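PDB 4WA0: possible adhesin from Caldicellulosiruptor kronotskyensis, which probably mediates attachment of the bacterium to cellulose as a tapirin, represented here by its magnesium-binding, beta-helical C-terminal domain. Local coordinates for residues Thr1-Ser5 and Arg74-Tyr78; Val132-Ser137 and Ala152-Ser158; Leu290-Leu294 and Tyr337-Ser341. All blocks are in the same frame, centred on the assembly; numbering follows the deposited sequence. Where two conformers were deposited one is given.

Contact 1. Residues Thr1-Ser5 and Arg74-Tyr78; sequences TSVPS and RNIIY
N75 reaches from a corner of the parallel beta-helix to T1, the first residue of the chain. The corner lies between strand 69-73 and strand 76-79, which belong to different faces of the solenoid. With CG anti to the backbone N (chi1 -172°), the amide is carried out to the N-terminal loop. Its ND2 gives a weak hydrogen bond to T1 O at 3.0 Å, bent to 145° at the hydrogen. ND2 also bonds OD1 of N49, at the equivalent corner of the preceding coil, and that oxygen takes the backbone N of I76 as well. Such asparagine-to-asparagine hydrogen bonding at a turn recalls the asparagine ladders of parallel beta-helices. The other amide atom, OD1, lies 3.2 Å from T1 CA, so the buried amide meets the backbone of T1 along both of its ends. T1 itself is exposed and poorly ordered; its OG1 is hydrogen-bonded to K98 NZ.

I76 follows as the strand begins, and its side chain, modelled in two conformers, turns to the same loop. V3 runs at about a right angle to it, itself packing on I51 and Y227, while E218 of helix 217-224 touches both T1 and I76. In the conformer given, the one apolar side-chain pair is I76 CD1 on V3 CG2, 3.7 Å apart.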
ATOM      1  N   THR A   1      -8.253 -12.868  -5.733  1.00 70.02           N
ATOM      2  CA  THR A   1      -6.810 -13.264  -5.491  1.00 68.95           C
ATOM      3  C   THR A   1      -5.853 -12.826  -6.653  1.00 62.71           C
ATOM      4  O   THR A   1      -4.648 -12.646  -6.432  1.00 49.72           O
ATOM      5  CB  THR A   1      -6.677 -14.780  -5.098  1.00 72.89           C
ATOM      6  OG1 THR A   1      -7.290 -15.006  -3.825  1.00 78.06           O
ATOM      7  CG2 THR A   1      -5.243 -15.228  -4.960  1.00 69.67           C
ATOM      8  N   SER A   2      -6.392 -12.602  -7.855  1.00 66.32           N
ATOM      9  CA  SER A   2      -5.607 -12.089  -8.995  1.00 63.98           C
ATOM     10  C   SER A   2      -5.052 -10.673  -8.778  1.00 59.06           C
ATOM     11  O   SER A   2      -5.781  -9.748  -8.376  1.00 59.48           O
ATOM     12  CB  SER A   2      -6.474 -12.071 -10.261  1.00 69.09           C
ATOM     13  OG  SER A   2      -5.661 -12.151 -11.407  1.00 65.31           O
ATOM     14  N   VAL A   3      -3.768 -10.497  -9.085  1.00 52.64           N
ATOM     15  CA  VAL A   3      -3.106  -9.174  -8.977  1.00 45.96           C
ATOM     16  C   VAL A   3      -2.864  -8.605 -10.374  1.00 47.16           C
ATOM     17  O   VAL A   3      -2.161  -9.233 -11.160  1.00 39.90           O
ATOM     18  CB  VAL A   3      -1.736  -9.309  -8.281  1.00 43.48           C
ATOM     19  CG1 VAL A   3      -0.951  -8.003  -8.334  1.00 43.74           C
ATOM     20  CG2 VAL A   3      -1.934  -9.796  -6.847  1.00 48.16           C
ATOM     21  N   PRO A   4      -3.398  -7.408 -10.670  1.00 43.89           N
ATOM     22  CA  PRO A   4      -3.300  -6.789 -11.994  1.00 45.61           C
ATOM     23  C   PRO A   4      -1.868  -6.524 -12.528  1.00 41.48           C
ATOM     24  O   PRO A   4      -1.014  -6.054 -11.826  1.00 45.21           O
ATOM     25  CB  PRO A   4      -4.068  -5.466 -11.813  1.00 46.88           C
ATOM     26  CG  PRO A   4      -3.941  -5.139 -10.359  1.00 46.31           C
ATOM     27  CD  PRO A   4      -3.964  -6.477  -9.670  1.00 49.67           C
ATOM     28  N   SER A   5      -1.665  -6.809 -13.792  1.00 43.59           N
ATOM     29  CA  SER A   5      -0.341  -6.824 -14.423  1.00 48.73           C
ATOM     30  C   SER A   5       0.065  -5.462 -15.028  1.00 42.08           C
ATOM     31  O   SER A   5       1.251  -5.211 -15.276  1.00 54.26           O
ATOM     32  CB  SER A   5      -0.374  -7.861 -15.569  1.00 53.78           C
ATOM     33  OG  SER A   5      -1.355  -7.493 -16.557  1.00 60.01           O
ATOM     34  N   ARG A  74      -8.166  -5.421  -0.015  1.00 12.68           N
ATOM     35  CA  ARG A  74      -9.123  -6.489  -0.250  1.00 14.75           C
ATOM     36  C   ARG A  74      -8.463  -7.783  -0.638  1.00 13.94           C
ATOM     37  O   ARG A  74      -9.082  -8.858  -0.480  1.00 13.39           O
ATOM     38  CB  ARG A  74     -10.141  -6.095  -1.322  1.00 17.56           C
ATOM     39  CG  ARG A  74     -10.998  -4.890  -0.983  1.00 21.61           C
ATOM     40  CD  ARG A  74     -11.820  -4.579  -2.231  1.00 25.47           C
ATOM     41  NE  ARG A  74     -12.507  -3.332  -2.088  1.00 32.39           N
ATOM     42  CZ  ARG A  74     -12.395  -2.271  -2.886  1.00 32.22           C
ATOM     43  NH1 ARG A  74     -11.683  -2.286  -3.988  1.00 28.58           N
ATOM     44  NH2 ARG A  74     -13.166  -1.217  -2.619  1.00 34.46           N
ATOM     45  N   ASN A  75      -7.286  -7.717  -1.203  1.00 13.31           N
ATOM     46  CA  ASN A  75      -6.560  -8.860  -1.632  1.00 13.81           C
ATOM     47  C   ASN A  75      -5.188  -8.882  -0.924  1.00 14.37           C
ATOM     48  O   ASN A  75      -5.133  -9.258   0.229  1.00 14.05           O
ATOM     49  CB  ASN A  75      -6.532  -8.974  -3.180  1.00 14.63           C
ATOM     50  CG  ASN A  75      -5.940 -10.262  -3.597  1.00 17.96           C
ATOM     51  OD1 ASN A  75      -6.241 -11.291  -2.972  1.00 20.63           O
ATOM     52  ND2 ASN A  75      -5.104 -10.264  -4.611  1.00 17.95           N
ATOM     53  N   ILE A  76      -4.115  -8.452  -1.580  0.57 12.70           N
ATOM     54  CA  ILE A  76      -2.768  -8.711  -1.115  0.57 13.53           C
ATOM     55  C   ILE A  76      -1.983  -7.452  -0.725  0.57 12.73           C
ATOM     56  O   ILE A  76      -2.010  -6.481  -1.433  0.57 12.04           O
ATOM     57  CB  ILE A  76      -1.967  -9.489  -2.194  0.57 14.13           C
ATOM     58  CG1 ILE A  76      -2.564 -10.901  -2.388  0.57 14.96           C
ATOM     59  CG2 ILE A  76      -0.477  -9.506  -1.868  0.57 14.10           C
ATOM     60  CD1 ILE A  76      -2.118 -11.677  -3.618  0.57 15.51           C
ATOM     61  N   ILE A  77      -1.314  -7.497   0.424  1.00 12.22           N
ATOM     62  CA  ILE A  77      -0.208  -6.594   0.770  1.00 11.60           C
ATOM     63  C   ILE A  77       1.065  -7.453   0.503  1.00 12.75           C
ATOM     64  O   ILE A  77       1.271  -8.494   1.174  1.00 13.26           O
ATOM     65  CB  ILE A  77      -0.272  -6.129   2.247  1.00 11.17           C
ATOM     66  CG1 ILE A  77      -1.554  -5.294   2.506  1.00 11.57           C
ATOM     67  CG2 ILE A  77       0.956  -5.288   2.601  1.00 12.37           C
ATOM     68  CD1 ILE A  77      -1.680  -4.716   3.853  1.00 11.19           C
ATOM     69  N   TYR A  78       1.937  -6.952  -0.343  1.00 12.04           N
ATOM     70  CA  TYR A  78       3.182  -7.615  -0.624  1.00 11.56           C
ATOM     71  C   TYR A  78       4.304  -6.716  -0.279  1.00 11.23           C
ATOM     72  O   TYR A  78       4.353  -5.621  -0.759  1.00 10.82           O
ATOM     73  CB  TYR A  78       3.232  -8.049  -2.078  1.00 12.96           C
ATOM     74  CG  TYR A  78       4.551  -8.656  -2.537  1.00 13.06           C
ATOM     75  CD1 TYR A  78       5.659  -7.882  -2.750  1.00 14.87           C
ATOM     76  CD2 TYR A  78       4.649 -10.005  -2.843  1.00 15.36           C
ATOM     77  CE1 TYR A  78       6.872  -8.419  -3.243  1.00 15.84           C
ATOM     78  CE2 TYR A  78       5.861 -10.556  -3.280  1.00 15.21           C
ATOM     79  CZ  TYR A  78       6.962  -9.759  -3.441  1.00 17.02           C
ATOM     80  OH  TYR A  78       8.165 -10.200  -3.929  1.00 19.72           O
TER

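Contact 2. Residues Val132-Ser137 and Ala152-Ser158; sequences VNMEVS and ATVTLKS
K157 leans across V136 and S137 at the end of a parallel strand pair, strands 132-136 and 153-156, that forms adjacent rungs of one beta-helix face. Its CB lies 3.6 Å from V136 O, the same oxygen that accepts the backbone N of K157. CG folds back to 3.4 Å from V136 O, and bends at chi2 and chi3 (-74° and -76°) swing CD alongside the carboxylate of E135, 4.0 Å from OE1. At the tip, NZ stays beyond salt-bridge range of E135 and reaches OE2 through a water; its direct salt bridge goes to E178 on the next coil. Beside it the E135 and T155 side chains run alongside one another, E135 CG 4.1 Å from T155 CB, and a second water joins M134 O to the hydroxyls of T153 and T155. On the other face selenomethionine M134 lays CE 3.9 Å from V154 CG2. Five backbone hydrogen bonds carry the register, T155 N to M134 O being the shortest at 2.8 Å. The pair sits near one end of its face, two strands in from 197-199: strand 112-116 continues it beyond 132-136, strand 174-177 beyond 153-156, and L127 of strand 125-128 packs inside against V132, M134, A152 and V154.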
ATOM      1  N   VAL A 132      -0.855  -2.348  20.351  1.00  9.96           N
ATOM      2  CA  VAL A 132      -0.497  -3.023  19.119  1.00  9.88           C
ATOM      3  C   VAL A 132      -1.207  -4.404  19.140  1.00 10.70           C
ATOM      4  O   VAL A 132      -0.751  -5.341  19.875  1.00 11.96           O
ATOM      5  CB  VAL A 132       0.988  -3.234  19.002  1.00 11.21           C
ATOM      6  CG1 VAL A 132       1.302  -3.871  17.622  1.00 11.82           C
ATOM      7  CG2 VAL A 132       1.738  -1.925  19.143  1.00 13.20           C
ATOM      8  N   ASN A 133      -2.290  -4.545  18.402  1.00 10.79           N
ATOM      9  CA  ASN A 133      -3.156  -5.742  18.503  1.00 11.07           C
ATOM     10  C   ASN A 133      -3.329  -6.357  17.130  1.00 10.69           C
ATOM     11  O   ASN A 133      -3.852  -5.693  16.208  1.00 12.17           O
ATOM     12  CB  ASN A 133      -4.499  -5.341  19.040  1.00 13.20           C
ATOM     13  CG  ASN A 133      -4.429  -4.878  20.475  1.00 13.01           C
ATOM     14  OD1 ASN A 133      -3.729  -5.466  21.267  1.00 14.39           O
ATOM     15  ND2 ASN A 133      -5.038  -3.735  20.769  1.00 15.33           N
HETATM   16  N   MSE A 134      -2.804  -7.553  16.930  1.00  9.88           N
HETATM   17  CA  MSE A 134      -3.013  -8.315  15.693  1.00 10.99           C
HETATM   18  C   MSE A 134      -3.928  -9.443  15.809  1.00 10.89           C
HETATM   19  O   MSE A 134      -3.914 -10.187  16.825  1.00 11.61           O
HETATM   20  CB  MSE A 134      -1.631  -8.806  15.263  1.00 11.29           C
HETATM   21  CG  MSE A 134      -1.699  -9.419  13.887  1.00 13.70           C
HETATM   22 SE   MSE A 134       0.064  -9.885  13.110  1.00 19.54          SE
HETATM   23  CE  MSE A 134       0.360 -11.374  14.227  1.00 16.72           C
ATOM     24  N   GLU A 135      -4.728  -9.660  14.785  1.00 11.16           N
ATOM     25  CA  GLU A 135      -5.631 -10.852  14.751  1.00 11.87           C
ATOM     26  C   GLU A 135      -5.340 -11.599  13.471  1.00 13.15           C
ATOM     27  O   GLU A 135      -5.215 -10.953  12.419  1.00 14.89           O
ATOM     28  CB  GLU A 135      -7.103 -10.485  14.703  1.00 14.68           C
ATOM     29  CG  GLU A 135      -7.476  -9.684  15.899  1.00 18.55           C
ATOM     30  CD  GLU A 135      -8.944  -9.361  16.086  1.00 24.76           C
ATOM     31  OE1 GLU A 135      -9.799  -9.620  15.203  1.00 27.28           O
ATOM     32  OE2 GLU A 135      -9.187  -8.818  17.171  1.00 28.72           O
ATOM     33  N   VAL A 136      -5.305 -12.928  13.536  1.00 10.61           N
ATOM     34  CA  VAL A 136      -5.163 -13.782  12.356  1.00 11.63           C
ATOM     35  C   VAL A 136      -6.407 -14.621  12.265  1.00 12.40           C
ATOM     36  O   VAL A 136      -6.760 -15.322  13.227  1.00 13.45           O
ATOM     37  CB  VAL A 136      -3.913 -14.665  12.426  1.00 12.93           C
ATOM     38  CG1 VAL A 136      -3.913 -15.612  11.232  1.00 14.34           C
ATOM     39  CG2 VAL A 136      -2.660 -13.793  12.493  1.00 15.87           C
ATOM     40  N   SER A 137      -7.134 -14.499  11.151  1.00 12.17           N
ATOM     41  CA  SER A 137      -8.437 -15.197  11.122  1.00 14.15           C
ATOM     42  C   SER A 137      -8.367 -16.623  10.616  1.00 14.52           C
ATOM     43  O   SER A 137      -9.225 -17.447  11.066  1.00 15.89           O
ATOM     44  CB  SER A 137      -9.529 -14.311  10.449  1.00 16.37           C
ATOM     45  OG  SER A 137      -9.374 -14.216   9.104  1.00 20.30           O
ATOM     46  N   ALA A 152       1.672  -5.515  23.561  1.00 10.95           N
ATOM     47  CA  ALA A 152       1.085  -5.971  22.348  1.00 10.84           C
ATOM     48  C   ALA A 152       0.273  -7.215  22.623  1.00 10.72           C
ATOM     49  O   ALA A 152       0.577  -7.955  23.576  1.00 10.48           O
ATOM     50  CB  ALA A 152       2.136  -6.205  21.287  1.00 11.11           C
ATOM     51  N   THR A 153      -0.755  -7.446  21.836  1.00 10.65           N
ATOM     52  CA  THR A 153      -1.475  -8.711  21.834  1.00 11.57           C
ATOM     53  C   THR A 153      -1.600  -9.334  20.427  1.00 10.86           C
ATOM     54  O   THR A 153      -1.610  -8.620  19.427  1.00 10.25           O
ATOM     55  CB  THR A 153      -2.887  -8.689  22.475  1.00 12.83           C
ATOM     56  OG1 THR A 153      -3.843  -8.008  21.671  1.00 14.05           O
ATOM     57  CG2 THR A 153      -2.822  -7.909  23.808  1.00 14.08           C
ATOM     58  N   VAL A 154      -1.756 -10.645  20.396  1.00 12.01           N
ATOM     59  CA  VAL A 154      -2.052 -11.405  19.184  1.00 11.37           C
ATOM     60  C   VAL A 154      -3.202 -12.349  19.525  1.00 12.69           C
ATOM     61  O   VAL A 154      -3.187 -13.059  20.554  1.00 12.85           O
ATOM     62  CB  VAL A 154      -0.840 -12.188  18.628  1.00 13.30           C
ATOM     63  CG1 VAL A 154      -1.279 -13.042  17.475  1.00 13.87           C
ATOM     64  CG2 VAL A 154       0.287 -11.228  18.163  1.00 14.12           C
ATOM     65  N   THR A 155      -4.189 -12.348  18.650  1.00 12.09           N
ATOM     66  CA  THR A 155      -5.367 -13.228  18.741  1.00 12.63           C
ATOM     67  C   THR A 155      -5.416 -14.134  17.564  1.00 12.91           C
ATOM     68  O   THR A 155      -5.402 -13.659  16.415  1.00 13.08           O
ATOM     69  CB  THR A 155      -6.661 -12.431  18.861  1.00 13.28           C
ATOM     70  OG1 THR A 155      -6.605 -11.624  20.034  1.00 14.54           O
ATOM     71  CG2 THR A 155      -7.849 -13.335  19.018  1.00 14.48           C
ATOM     72  N   LEU A 156      -5.462 -15.453  17.826  1.00 12.15           N
ATOM     73  CA  LEU A 156      -5.623 -16.455  16.767  1.00 12.38           C
ATOM     74  C   LEU A 156      -7.112 -16.803  16.765  1.00 13.76           C
ATOM     75  O   LEU A 156      -7.632 -17.384  17.726  1.00 14.10           O
ATOM     76  CB  LEU A 156      -4.668 -17.681  16.952  1.00 14.63           C
ATOM     77  CG  LEU A 156      -3.193 -17.225  17.287  1.00 15.16           C
ATOM     78  CD1 LEU A 156      -2.312 -18.485  17.399  1.00 18.19           C
ATOM     79  CD2 LEU A 156      -2.664 -16.286  16.222  1.00 15.33           C
ATOM     80  N   LYS A 157      -7.831 -16.423  15.712  1.00 13.43           N
ATOM     81  CA  LYS A 157      -9.303 -16.563  15.745  1.00 15.16           C
ATOM     82  C   LYS A 157      -9.710 -18.030  15.580  1.00 14.68           C
ATOM     83  O   LYS A 157      -8.933 -18.917  15.259  1.00 15.53           O
ATOM     84  CB  LYS A 157      -9.988 -15.678  14.696  1.00 17.50           C
ATOM     85  CG  LYS A 157      -9.593 -14.198  14.777  1.00 19.45           C
ATOM     86  CD  LYS A 157     -10.210 -13.495  15.940  1.00 23.80           C
ATOM     87  CE  LYS A 157     -11.678 -13.201  15.683  1.00 25.42           C
ATOM     88  NZ  LYS A 157     -12.278 -12.675  16.946  1.00 28.68           N
ATOM     89  N   SER A 158     -10.996 -18.289  15.752  1.00 17.53           N
ATOM     90  CA  SER A 158     -11.455 -19.680  15.786  1.00 18.39           C
ATOM     91  C   SER A 158     -11.104 -20.494  14.552  1.00 16.78           C
ATOM     92  O   SER A 158     -11.234 -20.012  13.404  1.00 16.34           O
ATOM     93  CB  SER A 158     -12.944 -19.759  16.118  1.00 22.75           C
ATOM     94  OG  SER A 158     -13.662 -19.066  15.153  1.00 29.33           O
TER
HETATM   95  O   HOH W   1      -5.133  -9.198  19.400  1.00 14.36           O
HETATM   96  O   HOH W   2     -10.742 -10.612  18.700  1.00 45.80           O
HETATM   97  O   HOH W   3     -10.258 -19.973  10.641  1.00 24.44           O

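Contact 3. Residues Leu290-Leu294 and Tyr337-Ser341; sequences LQLHL and YQMPS
Q338 O meets the imidazole of H293 at its edge, in the ring plane and 3.1 Å from CE1, a close approach of a carbonyl to a polarised ring carbon. The ring is fixed from other directions too. ND1 is hydrogen-bonded to S313 OG on the adjacent strand 313-316, which limits rotation, while P340 covers one face: its CB makes a CH-pi contact 4.0 Å from the ring centroid and 21° off the normal. P340 sits off-centre, over the rim, with CG 3.8 Å from CE1. Chi1 of -55° sets the H293 CG opposite its own carbonyl carbon and lets the ring stand out from strand 291-296 to meet the loop.

Q291, two residues earlier on the same side of the strand, stretches out in an extended chain to lay its amide against Q338. In the conformer given, Q338 CB lies over the flat of the Q291 amide, 3.3 Å from CD, and the two amide planes are 31° apart. The Q338 chain bends at chi2 and leads its own amide away.

Beyond P340 the loop ends at S341, the N-cap position of helix 342-352, where S341 OG bonds D251 and its backbone N bonds Q258. What results is the outer flank of a beta-helix coil: strand 291-296, paired with 258-263, presents Q291 and H293 to the segment leaving strand 333-337, the final strand of the solenoid in chain order.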
ATOM      1  N   LEU A 290     -13.943  15.874 -13.776  1.00 31.21           N
ATOM      2  CA  LEU A 290     -13.022  15.330 -14.781  1.00 27.84           C
ATOM      3  C   LEU A 290     -12.417  13.988 -14.430  1.00 21.26           C
ATOM      4  O   LEU A 290     -12.142  13.735 -13.287  1.00 23.30           O
ATOM      5  CB  LEU A 290     -11.900  16.369 -14.811  1.00 36.23           C
ATOM      6  CG  LEU A 290     -10.887  16.501 -15.875  1.00 38.67           C
ATOM      7  CD1 LEU A 290     -11.629  16.581 -17.191  1.00 39.18           C
ATOM      8  CD2 LEU A 290     -10.114  17.769 -15.579  1.00 39.19           C
ATOM      9  N   GLN A 291     -12.233  13.098 -15.397  0.64 16.69           N
ATOM     10  CA  GLN A 291     -11.451  11.940 -15.095  0.64 16.27           C
ATOM     11  C   GLN A 291     -10.011  12.234 -15.512  0.64 16.05           C
ATOM     12  O   GLN A 291      -9.729  12.468 -16.685  0.64 17.65           O
ATOM     13  CB  GLN A 291     -11.916  10.692 -15.768  0.64 16.11           C
ATOM     14  CG  GLN A 291     -11.101   9.506 -15.263  0.64 16.59           C
ATOM     15  CD  GLN A 291     -11.590   8.195 -15.740  0.64 15.89           C
ATOM     16  OE1 GLN A 291     -10.778   7.362 -16.104  0.64 14.04           O
ATOM     17  NE2 GLN A 291     -12.917   7.967 -15.715  0.64 18.14           N
ATOM     18  N   LEU A 292      -9.109  12.156 -14.559  1.00 13.58           N
ATOM     19  CA  LEU A 292      -7.737  12.669 -14.779  1.00 12.50           C
ATOM     20  C   LEU A 292      -6.672  11.619 -14.493  1.00 11.29           C
ATOM     21  O   LEU A 292      -6.694  10.997 -13.467  1.00 10.57           O
ATOM     22  CB  LEU A 292      -7.527  13.847 -13.827  1.00 13.50           C
ATOM     23  CG  LEU A 292      -6.184  14.584 -13.813  1.00 14.43           C
ATOM     24  CD1 LEU A 292      -5.956  15.336 -15.110  1.00 15.99           C
ATOM     25  CD2 LEU A 292      -6.159  15.546 -12.672  1.00 15.40           C
ATOM     26  N   HIS A 293      -5.713  11.484 -15.417  1.00 11.92           N
ATOM     27  CA  HIS A 293      -4.601  10.574 -15.281  1.00 11.78           C
ATOM     28  C   HIS A 293      -3.313  11.405 -15.402  1.00 13.60           C
ATOM     29  O   HIS A 293      -3.130  12.048 -16.388  1.00 12.51           O
ATOM     30  CB  HIS A 293      -4.677   9.490 -16.322  1.00 13.70           C
ATOM     31  CG  HIS A 293      -5.985   8.777 -16.281  1.00 12.66           C
ATOM     32  ND1 HIS A 293      -6.221   7.797 -15.362  1.00 14.02           N
ATOM     33  CD2 HIS A 293      -7.152   8.976 -16.932  1.00 14.45           C
ATOM     34  CE1 HIS A 293      -7.483   7.407 -15.444  1.00 12.75           C
ATOM     35  NE2 HIS A 293      -8.068   8.118 -16.372  1.00 12.72           N
ATOM     36  N   LEU A 294      -2.486  11.378 -14.362  1.00 11.37           N
ATOM     37  CA  LEU A 294      -1.278  12.195 -14.294  1.00 11.02           C
ATOM     38  C   LEU A 294      -0.122  11.208 -14.427  1.00 11.84           C
ATOM     39  O   LEU A 294      -0.020  10.238 -13.642  1.00 11.60           O
ATOM     40  CB  LEU A 294      -1.196  12.872 -12.926  1.00 11.83           C
ATOM     41  CG  LEU A 294      -2.273  13.909 -12.624  1.00 13.13           C
ATOM     42  CD1 LEU A 294      -2.131  14.383 -11.179  1.00 13.28           C
ATOM     43  CD2 LEU A 294      -2.365  15.073 -13.604  1.00 13.95           C
ATOM     44  N   TYR A 337     -10.010   5.904  -7.691  1.00 13.38           N
ATOM     45  CA  TYR A 337      -9.527   5.247  -8.910  1.00 13.48           C
ATOM     46  C   TYR A 337     -10.573   5.146 -10.016  1.00 15.07           C
ATOM     47  O   TYR A 337     -11.719   4.755  -9.752  1.00 13.73           O
ATOM     48  CB  TYR A 337      -9.016   3.849  -8.593  1.00 12.84           C
ATOM     49  CG  TYR A 337      -8.674   3.066  -9.856  1.00 13.88           C
ATOM     50  CD1 TYR A 337      -7.556   3.382 -10.593  1.00 13.84           C
ATOM     51  CD2 TYR A 337      -9.453   2.021 -10.288  1.00 14.04           C
ATOM     52  CE1 TYR A 337      -7.249   2.674 -11.740  1.00 14.95           C
ATOM     53  CE2 TYR A 337      -9.148   1.321 -11.441  1.00 15.18           C
ATOM     54  CZ  TYR A 337      -8.029   1.675 -12.197  1.00 16.50           C
ATOM     55  OH  TYR A 337      -7.673   0.945 -13.360  1.00 18.27           O
ATOM     56  N   GLN A 338     -10.166   5.431 -11.263  1.00 15.20           N
ATOM     57  CA  GLN A 338     -11.002   5.110 -12.417  1.00 17.25           C
ATOM     58  C   GLN A 338     -10.098   4.638 -13.519  1.00 15.84           C
ATOM     59  O   GLN A 338      -9.081   5.274 -13.792  1.00 15.90           O
ATOM     60  CB  GLN A 338     -11.677   6.363 -12.949  1.00 20.36           C
ATOM     61  CG  GLN A 338     -12.574   7.082 -11.970  1.00 25.04           C
ATOM     62  CD  GLN A 338     -13.877   6.301 -11.739  1.00 35.80           C
ATOM     63  OE1 GLN A 338     -14.151   5.268 -12.394  1.00 35.55           O
ATOM     64  NE2 GLN A 338     -14.649   6.761 -10.777  1.00 35.72           N
HETATM   65  N   MSE A 339     -10.484   3.557 -14.181  0.55 16.19           N
HETATM   66  CA  MSE A 339      -9.735   3.044 -15.336  0.55 16.55           C
HETATM   67  C   MSE A 339      -9.839   4.021 -16.477  0.55 16.30           C
HETATM   68  O   MSE A 339     -10.935   4.521 -16.771  0.55 14.55           O
HETATM   69  CB  MSE A 339     -10.309   1.694 -15.795  0.55 17.63           C
HETATM   70  CG  MSE A 339      -9.664   1.149 -17.057  0.55 20.06           C
HETATM   71 SE   MSE A 339      -7.995   0.182 -16.629  0.55 25.38          SE
HETATM   72  CE  MSE A 339      -8.468  -1.326 -17.814  0.55 27.36           C
ATOM     73  N   PRO A 340      -8.711   4.301 -17.158  1.00 16.43           N
ATOM     74  CA  PRO A 340      -8.873   5.153 -18.358  1.00 18.27           C
ATOM     75  C   PRO A 340      -9.730   4.494 -19.408  1.00 15.98           C
ATOM     76  O   PRO A 340      -9.808   3.240 -19.461  1.00 17.82           O
ATOM     77  CB  PRO A 340      -7.441   5.373 -18.864  1.00 17.76           C
ATOM     78  CG  PRO A 340      -6.540   4.677 -17.939  1.00 18.90           C
ATOM     79  CD  PRO A 340      -7.320   3.878 -16.963  1.00 17.94           C
ATOM     80  N   SER A 341     -10.356   5.318 -20.228  1.00 13.39           N
ATOM     81  CA  SER A 341     -11.147   4.851 -21.367  1.00 14.76           C
ATOM     82  C   SER A 341     -10.189   4.185 -22.368  1.00 13.59           C
ATOM     83  O   SER A 341      -8.993   4.430 -22.371  1.00 12.80           O
ATOM     84  CB  SER A 341     -11.839   5.985 -22.049  1.00 16.16           C
ATOM     85  OG  SER A 341     -10.890   6.895 -22.568  1.00 16.08           O
TER

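In the fold
Three levels of one beta-helix are sampled. Its N-terminal coils stack in chain order past contact 1 to contact 2; the chain then returns, through helix 217-224 beside contact 1, and builds coils that dock on the other side of the first one, where contact 3 lies. Contacts 2 and 3 therefore fall on opposite sides of the chain centre, their centres 38 Å apart. Contact 1 lies between, its centre 23 Å from that of contact 2 and 21 Å from that of contact 3. None touches another; contacts 1 and 3 come within about 8 Å, nearest atoms. Of the three, contact 3 belongs to the magnesium-bearing end: the side chains of H293 and the metal ligand E275 are about 12 Å apart.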